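TRAP-type transporter, periplasmic component (Cupriavidus necator, PDB 4P8B) probably serves as the periplasmic solute-binding component of a TRAP transporter, and holds (S)-2-acetolactate in its ligand pocket. Local coordinates at residues N109-P114 with A241-F246; F115-P118 with A122-A125; P204-G209 with Y227-K232; S219-A224 with P289-M294. All coordinates share one frame; numbering follows the deposited sequence. Where two conformers were deposited one is given.

The four contacts form two touching pairs. Contacts 1 and 2, with centres 10 Å apart, meet where Met117 CE lies 3.5 Å from Ala241 N; contacts 3 and 4, with centres 15 Å apart, meet where Gln231 O lies 3.4 Å from Phe221 CZ. Between contacts 2 and 3 the nearest atoms are about 17 Å apart. Contact 1 contains Asp242, which touches the bound (S)-2-acetolactate. The other three hold no pocket residue: the ligand is about 8 Å from the side chain of Met206 in contact 3, about 10 Å from that of Phe221 in contact 4 and about 13 Å from that of Met117 in contact 2.

Contact 1 of 4, residues N109-P114 with A241-F246; sequences NLFSLP and ADPLIF
The ring of Pro243 is pressed against the ring of Phe111, pinning a short 3-10 turn to the central sheet of a periplasmic-binding-protein fold. Strand 241-249, which carries Pro243, runs antiparallel to its two neighbours, 93-97 and 144-154, within a five-stranded sheet of order 2-1-3-5-4, the pattern of type II binding proteins. The tight part is a CH-pi contact. Pro243 CG stands 3.6 Å from the centroid of the Phe111 ring and only 4° off its normal, so each of the six ring carbons lies within 4 Å of it. Pro243 CD leans toward the root of the same ring, 3.6 Å from Phe111 CG. With CG of Phe111 anti to its carbonyl carbon (chi1 -60°), the ring is laid over the proline, and Thr98 and Ile135 also touch it.

The weaker part lies toward the start of the strand, where the two backbones approach without any hydrogen bond between them. Solvent plays no part in this, since all three touching residues are buried. Next along the strand, Asp242 turns its carboxylate away from the 3-10 turn, to a salt bridge with Arg155 and hydrogen bonds from Ser97 and Asn152 at the acetolactate site. In the unbonded backbone approach Phe111 O and Ala241 O, both acceptors, lie 3.4 Å apart.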
# COMPACT_ATOMS: atom_id res chain seq x y z
N ASN A 109 0.21 7.30 8.11
CA ASN A 109 1.51 6.75 8.49
C ASN A 109 1.40 5.59 9.50
O ASN A 109 2.35 4.85 9.68
CB ASN A 109 2.41 7.83 9.09
CG ASN A 109 2.94 8.80 8.07
OD1 ASN A 109 3.73 8.43 7.20
ND2 ASN A 109 2.55 10.06 8.19
N LEU A 110 0.24 5.43 10.14
CA LEU A 110 0.06 4.35 11.09
C LEU A 110 0.42 3.00 10.49
O LEU A 110 1.08 2.18 11.14
CB LEU A 110 -1.39 4.35 11.58
CG LEU A 110 -1.73 3.42 12.74
CD1 LEU A 110 -2.79 4.04 13.63
CD2 LEU A 110 -2.20 2.08 12.23
N PHE A 111 0.04 2.77 9.24
CA PHE A 111 0.31 1.50 8.60
C PHE A 111 1.78 1.32 8.20
O PHE A 111 2.22 0.20 7.86
CB PHE A 111 -0.60 1.30 7.37
CG PHE A 111 -2.06 1.31 7.71
CD1 PHE A 111 -2.64 0.22 8.37
CD2 PHE A 111 -2.86 2.39 7.41
CE1 PHE A 111 -3.97 0.23 8.70
CE2 PHE A 111 -4.21 2.39 7.75
CZ PHE A 111 -4.75 1.31 8.38
N SER A 112 2.53 2.43 8.25
CA SER A 112 3.94 2.44 7.93
C SER A 112 4.83 2.35 9.17
O SER A 112 6.04 2.38 9.04
CB SER A 112 4.29 3.71 7.16
OG SER A 112 3.54 3.74 5.96
N LEU A 113 4.26 2.27 10.37
CA LEU A 113 5.10 2.13 11.56
C LEU A 113 5.82 0.79 11.55
O LEU A 113 5.19 -0.25 11.42
CB LEU A 113 4.25 2.21 12.82
CG LEU A 113 3.66 3.57 13.15
CD1 LEU A 113 2.61 3.42 14.25
CD2 LEU A 113 4.75 4.54 13.58
N PRO A 114 7.15 0.81 11.67
CA PRO A 114 7.89 -0.45 11.48
C PRO A 114 7.57 -1.47 12.58
O PRO A 114 7.66 -1.17 13.76
CB PRO A 114 9.36 -0.01 11.50
CG PRO A 114 9.36 1.34 12.20
CD PRO A 114 8.03 1.97 11.84
N ALA A 241 2.73 -3.10 6.13
CA ALA A 241 1.84 -3.46 5.04
C ALA A 241 1.00 -2.25 4.69
O ALA A 241 0.48 -1.60 5.60
CB ALA A 241 0.95 -4.63 5.38
N ASP A 242 0.83 -1.97 3.41
CA ASP A 242 -0.05 -0.89 3.00
C ASP A 242 -1.39 -1.43 2.54
O ASP A 242 -1.46 -2.19 1.54
CB ASP A 242 0.58 0.09 1.96
CG ASP A 242 1.09 -0.56 0.68
OD1 ASP A 242 1.75 -1.62 0.72
OD2 ASP A 242 0.92 0.08 -0.40
N PRO A 243 -2.46 -1.06 3.24
CA PRO A 243 -3.80 -1.28 2.69
C PRO A 243 -4.07 -0.30 1.59
O PRO A 243 -3.33 0.66 1.38
CB PRO A 243 -4.70 -1.08 3.91
CG PRO A 243 -3.94 -0.22 4.85
CD PRO A 243 -2.48 -0.33 4.52
N LEU A 244 -5.16 -0.56 0.88
CA LEU A 244 -5.68 0.37 -0.11
C LEU A 244 -6.99 0.93 0.38
O LEU A 244 -7.68 0.29 1.16
CB LEU A 244 -5.91 -0.34 -1.45
CG LEU A 244 -4.73 -1.08 -2.06
CD1 LEU A 244 -5.16 -1.84 -3.30
CD2 LEU A 244 -3.57 -0.14 -2.34
N ILE A 245 -7.35 2.11 -0.11
CA ILE A 245 -8.64 2.71 0.19
C ILE A 245 -9.29 3.15 -1.12
O ILE A 245 -8.67 3.77 -1.98
CB ILE A 245 -8.52 3.92 1.15
CG1 ILE A 245 -7.74 3.52 2.40
CG2 ILE A 245 -9.90 4.45 1.52
CD1 ILE A 245 -7.50 4.68 3.37
N PHE A 246 -10.57 2.79 -1.23
CA PHE A 246 -11.44 3.16 -2.33
C PHE A 246 -12.10 4.49 -1.95
O PHE A 246 -12.78 4.56 -0.91
CB PHE A 246 -12.53 2.08 -2.53
CG PHE A 246 -12.03 0.75 -3.04
CD1 PHE A 246 -11.26 -0.07 -2.25
CD2 PHE A 246 -12.38 0.30 -4.31
CE1 PHE A 246 -10.82 -1.27 -2.71
CE2 PHE A 246 -11.94 -0.91 -4.77
CZ PHE A 246 -11.17 -1.69 -3.99

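Contact 2 of 4, residues F115-P118 with A122-A125; sequences FLMP and ALDA
Selenium makes the closest approach here: SE of selenomethionine Met117 lies 3.6 Å from CD1 of Leu123. It also rests against the base of that leucine, 3.7 Å from Leu123 CA and 3.9 Å from Leu123 CB, so it touches the side chain at its root and at one branch. Lower down, Met117 CB meets the methyl of Ala122, with 4.0 Å between Met117 CB and Ala122 CB. The same methyl also meets Pro118, whose CD is 3.7 Å from Ala122 CB. No hydrogen bond joins the two segments, and the contact is entirely apolar.

Torsions explain how selenium reaches the helix. Met117 leaves its backbone with CG anti to the carbonyl carbon (chi1 -62°), and an extended chi2 carries selenium on to Leu123. Beyond it, the bend at chi3 (-70°) turns the terminal CE toward Phe111 and Ala241.

Farther out, Ile339 of helix 329-340 packs on Met117, Pro118 and Ala122, and Leu126 adds a further touch to Met117. The first turn of the helix is tied back to the connecting loop by a hydrogen bond from Ala122 N to Asp119 OD1, while Asp124 forms a salt bridge with Arg280. Together these make a local loop-to-helix junction, in which the chain folds back on its own loop as it enters helix 120-127, within the solute-binding protein family 7 fold.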
# COMPACT_ATOMS: atom_id res chain seq x y z
N PHE A 115 7.14 -2.65 12.15
CA PHE A 115 6.87 -3.81 13.00
C PHE A 115 5.68 -3.63 13.93
O PHE A 115 5.61 -4.21 15.00
CB PHE A 115 8.16 -4.28 13.70
CG PHE A 115 9.24 -4.61 12.71
CD1 PHE A 115 9.19 -5.80 11.99
CD2 PHE A 115 10.23 -3.70 12.41
CE1 PHE A 115 10.12 -6.09 11.04
CE2 PHE A 115 11.17 -4.00 11.45
CZ PHE A 115 11.09 -5.17 10.76
N LEU A 116 4.70 -2.84 13.48
CA LEU A 116 3.41 -2.75 14.16
C LEU A 116 2.57 -4.01 14.05
O LEU A 116 1.95 -4.43 15.01
CB LEU A 116 2.60 -1.58 13.60
CG LEU A 116 1.19 -1.39 14.17
CD1 LEU A 116 1.21 -0.96 15.62
CD2 LEU A 116 0.42 -0.38 13.34
N MSE A 117 2.52 -4.61 12.86
CA MSE A 117 1.54 -5.66 12.56
C MSE A 117 2.21 -7.01 12.29
O MSE A 117 2.89 -7.17 11.28
CB MSE A 117 0.75 -5.27 11.31
CG MSE A 117 -0.05 -4.00 11.47
SE MSE A 117 -0.99 -3.45 9.88
CE MSE A 117 0.53 -2.91 8.80
N PRO A 118 1.99 -8.00 13.15
CA PRO A 118 2.69 -9.28 12.95
C PRO A 118 2.16 -10.14 11.81
O PRO A 118 2.89 -10.99 11.30
CB PRO A 118 2.46 -10.03 14.26
CG PRO A 118 2.19 -8.99 15.27
CD PRO A 118 1.49 -7.86 14.53
N ALA A 122 -3.69 -9.04 12.15
CA ALA A 122 -3.39 -7.74 12.76
C ALA A 122 -3.82 -6.61 11.84
O ALA A 122 -4.40 -5.63 12.30
CB ALA A 122 -1.91 -7.64 13.10
N LEU A 123 -3.53 -6.72 10.56
CA LEU A 123 -3.95 -5.70 9.63
C LEU A 123 -5.48 -5.61 9.61
O LEU A 123 -6.06 -4.51 9.64
CB LEU A 123 -3.39 -6.03 8.23
CG LEU A 123 -3.80 -5.17 7.04
CD1 LEU A 123 -3.56 -3.71 7.31
CD2 LEU A 123 -3.07 -5.59 5.77
N ASP A 124 -6.15 -6.76 9.55
CA ASP A 124 -7.60 -6.78 9.52
C ASP A 124 -8.18 -6.19 10.80
O ASP A 124 -9.24 -5.56 10.77
CB ASP A 124 -8.13 -8.20 9.29
CG ASP A 124 -7.90 -8.69 7.87
OD1 ASP A 124 -7.73 -7.85 6.96
OD2 ASP A 124 -7.93 -9.92 7.67
N ALA A 125 -7.51 -6.40 11.93
CA ALA A 125 -7.99 -5.83 13.20
C ALA A 125 -8.00 -4.31 13.15
O ALA A 125 -8.81 -3.69 13.82
CB ALA A 125 -7.16 -6.32 14.36

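Contact 3 of 4, residues P204-G209 with Y227-K232; sequences PAMASG and YTVGQK
Two carbonyl oxygens, Met206 O and Val229 O, lie side by side across this contact, 3.5 Å apart with neither C=O aimed at the other, an unusual approach because both are acceptors and neither can bond to the other. Each has a donor within its own segment. Val229 O receives a nearly straight hydrogen bond from Gln231 NE2 (3.1 Å, N-H...O angle 177°), with the acceptor in the plane of the glutamine amide. Met206 O receives a weak bond from Gly209 N just past the helix end.

The apolar contact flanks the oxygens. Val229 divides its two methyls between neighbouring helix residues: Val229 CG2 lies 3.9 Å from Met206 CB, and Val229 CG1 lies 4.0 Å from Ala207 CB. Here the last turn of helix 199-208 meets the loop before strand 233-235. That loop holds an inverse gamma turn centred on Gln231, preceded by Gly230 at a positive phi of 85°. With chi1 at -71° and chi2 extended, SE of selenomethionine Met206 comes to 4.2 Å from Gln231 CG. The other end of the Gln231 amide, OE1, is hydrogen-bonded to Ser158 of strand 156-159, which holds the amide at both ends. Farther along the loop, Lys232 NZ closes back on Tyr227 O at 2.9 Å.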
# COMPACT_ATOMS: atom_id res chain seq x y z
N PRO A 204 13.41 2.19 -14.02
CA PRO A 204 14.72 2.30 -14.67
C PRO A 204 15.86 2.27 -13.66
O PRO A 204 16.96 1.85 -13.98
CB PRO A 204 14.66 3.65 -15.40
CG PRO A 204 13.56 4.41 -14.68
CD PRO A 204 12.56 3.36 -14.33
N ALA A 205 15.59 2.75 -12.46
CA ALA A 205 16.61 2.78 -11.42
C ALA A 205 17.01 1.35 -11.02
O ALA A 205 18.19 1.06 -10.82
CB ALA A 205 16.11 3.55 -10.20
N MSE A 206 16.04 0.45 -10.95
CA MSE A 206 16.36 -0.96 -10.66
C MSE A 206 17.07 -1.61 -11.84
O MSE A 206 18.02 -2.38 -11.67
CB MSE A 206 15.11 -1.75 -10.35
CG MSE A 206 14.50 -1.41 -9.02
SE MSE A 206 12.91 -2.47 -8.62
CE MSE A 206 11.69 -1.70 -9.89
N ALA A 207 16.63 -1.29 -13.06
CA ALA A 207 17.20 -1.91 -14.26
C ALA A 207 18.67 -1.53 -14.42
O ALA A 207 19.48 -2.35 -14.86
CB ALA A 207 16.42 -1.50 -15.50
N SER A 208 19.01 -0.29 -14.11
CA SER A 208 20.39 0.17 -14.30
C SER A 208 21.31 -0.12 -13.12
O SER A 208 22.52 0.05 -13.22
CB SER A 208 20.42 1.68 -14.54
OG SER A 208 20.12 2.35 -13.33
N GLY A 209 20.74 -0.48 -11.98
CA GLY A 209 21.53 -0.62 -10.77
C GLY A 209 21.74 0.68 -10.00
O GLY A 209 22.49 0.69 -9.02
N TYR A 227 12.44 -9.75 -10.35
CA TYR A 227 13.65 -10.55 -10.51
C TYR A 227 14.33 -10.28 -11.85
O TYR A 227 15.51 -10.56 -12.00
CB TYR A 227 13.36 -12.06 -10.37
CG TYR A 227 12.14 -12.52 -11.12
CD1 TYR A 227 12.20 -12.91 -12.45
CD2 TYR A 227 10.91 -12.52 -10.49
CE1 TYR A 227 11.05 -13.30 -13.12
CE2 TYR A 227 9.77 -12.92 -11.14
CZ TYR A 227 9.83 -13.30 -12.45
OH TYR A 227 8.68 -13.70 -13.09
N THR A 228 13.61 -9.75 -12.83
CA THR A 228 14.20 -9.40 -14.12
C THR A 228 14.94 -8.07 -14.10
O THR A 228 15.64 -7.74 -15.06
CB THR A 228 13.18 -9.40 -15.28
OG1 THR A 228 12.28 -8.28 -15.14
CG2 THR A 228 12.41 -10.71 -15.32
N VAL A 229 14.79 -7.32 -13.01
CA VAL A 229 15.54 -6.08 -12.82
C VAL A 229 16.35 -6.16 -11.52
O VAL A 229 16.35 -5.25 -10.69
CB VAL A 229 14.64 -4.82 -12.89
CG1 VAL A 229 14.20 -4.58 -14.34
CG2 VAL A 229 13.44 -4.93 -11.97
N GLY A 230 17.03 -7.29 -11.38
CA GLY A 230 18.06 -7.48 -10.38
C GLY A 230 17.62 -7.92 -9.01
O GLY A 230 18.47 -8.12 -8.16
N GLN A 231 16.33 -8.11 -8.79
CA GLN A 231 15.85 -8.34 -7.43
C GLN A 231 15.87 -9.84 -7.16
O GLN A 231 14.84 -10.52 -7.24
CB GLN A 231 14.48 -7.72 -7.24
CG GLN A 231 14.47 -6.23 -7.55
CD GLN A 231 15.57 -5.49 -6.84
OE1 GLN A 231 15.59 -5.44 -5.62
NE2 GLN A 231 16.49 -4.93 -7.59
N LYS A 232 17.04 -10.32 -6.76
CA LYS A 232 17.29 -11.77 -6.65
C LYS A 232 17.41 -12.27 -5.23
O LYS A 232 17.53 -13.47 -5.02
CB LYS A 232 18.50 -12.14 -7.51
CG LYS A 232 18.15 -11.95 -9.01
CD LYS A 232 19.33 -12.05 -9.94
CE LYS A 232 18.93 -11.70 -11.37
NZ LYS A 232 17.73 -12.46 -11.82

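Contact 4 of 4, residues S219-A224 with P289-M294; sequences SVFAAA and PAWKDM
One face of the Phe221 ring takes the edge of the Trp291 indole, while selenium of selenomethionine Met294 sits at the ring's edge, close to its plane. The aromatic pair is a tilted edge-to-face stack: the centroids of the Phe221 ring and the six-membered ring of Trp291 are 5.3 Å apart and the planes meet at 61°. Trp291 CZ3 makes the nearest approach, 3.9 Å from Phe221 CD1, offset toward the rim. Around the edge, Met294 SE is 3.7 Å from Phe221 CD1; measured from the ring centroid it lies 86° off the normal, a Met-aromatic contact.

These groups fill the gap between helices 218-223 and 289-295; the axes of 219-223 and 289-294 come within 10.7 Å, their N-to-C directions 31° apart. The pair packs beside the four-stranded sheet of the binding-protein fold: the side chains of Phe221 and Trp291 both touch Val234, and Phe221 also reaches Ser158. Asn216, which binds acetolactate, ends strand 213-216 just ahead of the first helix. Phe221 sends its ring out anti to the backbone N (chi1 -177°), toward the neighbouring helix. Met294, bent at chi2 and chi3, curls back over Ala222, with Met294 SE 3.9 Å and Met294 CE 4.0 Å from Ala222 CB.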
# COMPACT_ATOMS: atom_id res chain seq x y z
N SER A 219 2.75 -9.66 -4.41
CA SER A 219 2.00 -9.65 -5.65
C SER A 219 2.51 -8.61 -6.65
O SER A 219 2.37 -8.79 -7.85
CB SER A 219 0.51 -9.45 -5.38
OG SER A 219 0.28 -8.19 -4.78
N VAL A 220 3.11 -7.55 -6.14
CA VAL A 220 3.73 -6.50 -6.93
C VAL A 220 5.08 -6.99 -7.44
O VAL A 220 5.35 -6.88 -8.64
CB VAL A 220 3.86 -5.22 -6.11
CG1 VAL A 220 4.62 -4.16 -6.87
CG2 VAL A 220 2.46 -4.71 -5.70
N PHE A 221 5.89 -7.60 -6.57
CA PHE A 221 7.16 -8.22 -6.99
C PHE A 221 6.91 -9.18 -8.13
O PHE A 221 7.62 -9.18 -9.14
CB PHE A 221 7.75 -8.95 -5.77
CG PHE A 221 9.10 -9.57 -6.01
CD1 PHE A 221 9.20 -10.81 -6.63
CD2 PHE A 221 10.25 -8.91 -5.63
CE1 PHE A 221 10.44 -11.39 -6.83
CE2 PHE A 221 11.50 -9.49 -5.87
CZ PHE A 221 11.58 -10.71 -6.45
N ALA A 222 5.88 -10.00 -8.00
CA ALA A 222 5.58 -11.02 -9.01
C ALA A 222 5.07 -10.44 -10.32
O ALA A 222 5.59 -10.76 -11.38
CB ALA A 222 4.57 -12.02 -8.46
N ALA A 223 4.07 -9.56 -10.26
CA ALA A 223 3.43 -9.08 -11.48
C ALA A 223 4.34 -8.12 -12.23
O ALA A 223 4.26 -8.04 -13.46
CB ALA A 223 2.09 -8.42 -11.18
N ALA A 224 5.21 -7.42 -11.52
CA ALA A 224 6.22 -6.57 -12.15
C ALA A 224 7.49 -7.37 -12.49
O ALA A 224 8.42 -6.80 -13.05
CB ALA A 224 6.56 -5.40 -11.25
N PRO A 289 3.36 -20.45 -0.54
CA PRO A 289 3.60 -20.93 -1.91
C PRO A 289 3.95 -19.80 -2.87
O PRO A 289 4.72 -20.04 -3.80
CB PRO A 289 2.25 -21.54 -2.31
CG PRO A 289 1.51 -21.76 -1.05
CD PRO A 289 2.02 -20.79 -0.05
N ALA A 290 3.42 -18.60 -2.66
CA ALA A 290 3.67 -17.56 -3.63
C ALA A 290 5.14 -17.19 -3.67
O ALA A 290 5.68 -16.89 -4.73
CB ALA A 290 2.81 -16.35 -3.32
N TRP A 291 5.80 -17.17 -2.51
CA TRP A 291 7.24 -16.91 -2.51
C TRP A 291 8.04 -18.09 -3.08
O TRP A 291 9.08 -17.89 -3.71
CB TRP A 291 7.73 -16.49 -1.11
CG TRP A 291 7.43 -15.04 -0.83
CD1 TRP A 291 6.62 -14.54 0.15
CD2 TRP A 291 7.93 -13.92 -1.55
NE1 TRP A 291 6.59 -13.16 0.08
CE2 TRP A 291 7.38 -12.76 -0.97
CE3 TRP A 291 8.78 -13.77 -2.66
CZ2 TRP A 291 7.67 -11.48 -1.44
CZ3 TRP A 291 9.05 -12.50 -3.13
CH2 TRP A 291 8.49 -11.37 -2.52
N LYS A 292 7.56 -19.31 -2.88
CA LYS A 292 8.22 -20.45 -3.50
C LYS A 292 8.15 -20.33 -5.02
O LYS A 292 9.08 -20.75 -5.72
CB LYS A 292 7.57 -21.75 -3.03
CG LYS A 292 7.82 -22.02 -1.56
CD LYS A 292 7.10 -23.28 -1.08
CE LYS A 292 7.30 -23.50 0.41
NZ LYS A 292 6.52 -24.67 0.92
N ASP A 293 7.07 -19.78 -5.54
CA ASP A 293 6.96 -19.53 -6.97
C ASP A 293 8.08 -18.61 -7.46
O ASP A 293 8.57 -18.76 -8.58
CB ASP A 293 5.59 -18.94 -7.31
CG ASP A 293 4.46 -19.92 -7.09
OD1 ASP A 293 4.73 -21.15 -7.12
OD2 ASP A 293 3.31 -19.47 -6.88
N MSE A 294 8.49 -17.67 -6.63
CA MSE A 294 9.55 -16.72 -6.98
C MSE A 294 10.91 -17.40 -6.87
O MSE A 294 11.78 -17.17 -7.71
CB MSE A 294 9.49 -15.52 -6.05
CG MSE A 294 8.22 -14.73 -6.16
SE MSE A 294 7.85 -14.05 -7.93
CE MSE A 294 6.62 -15.42 -8.51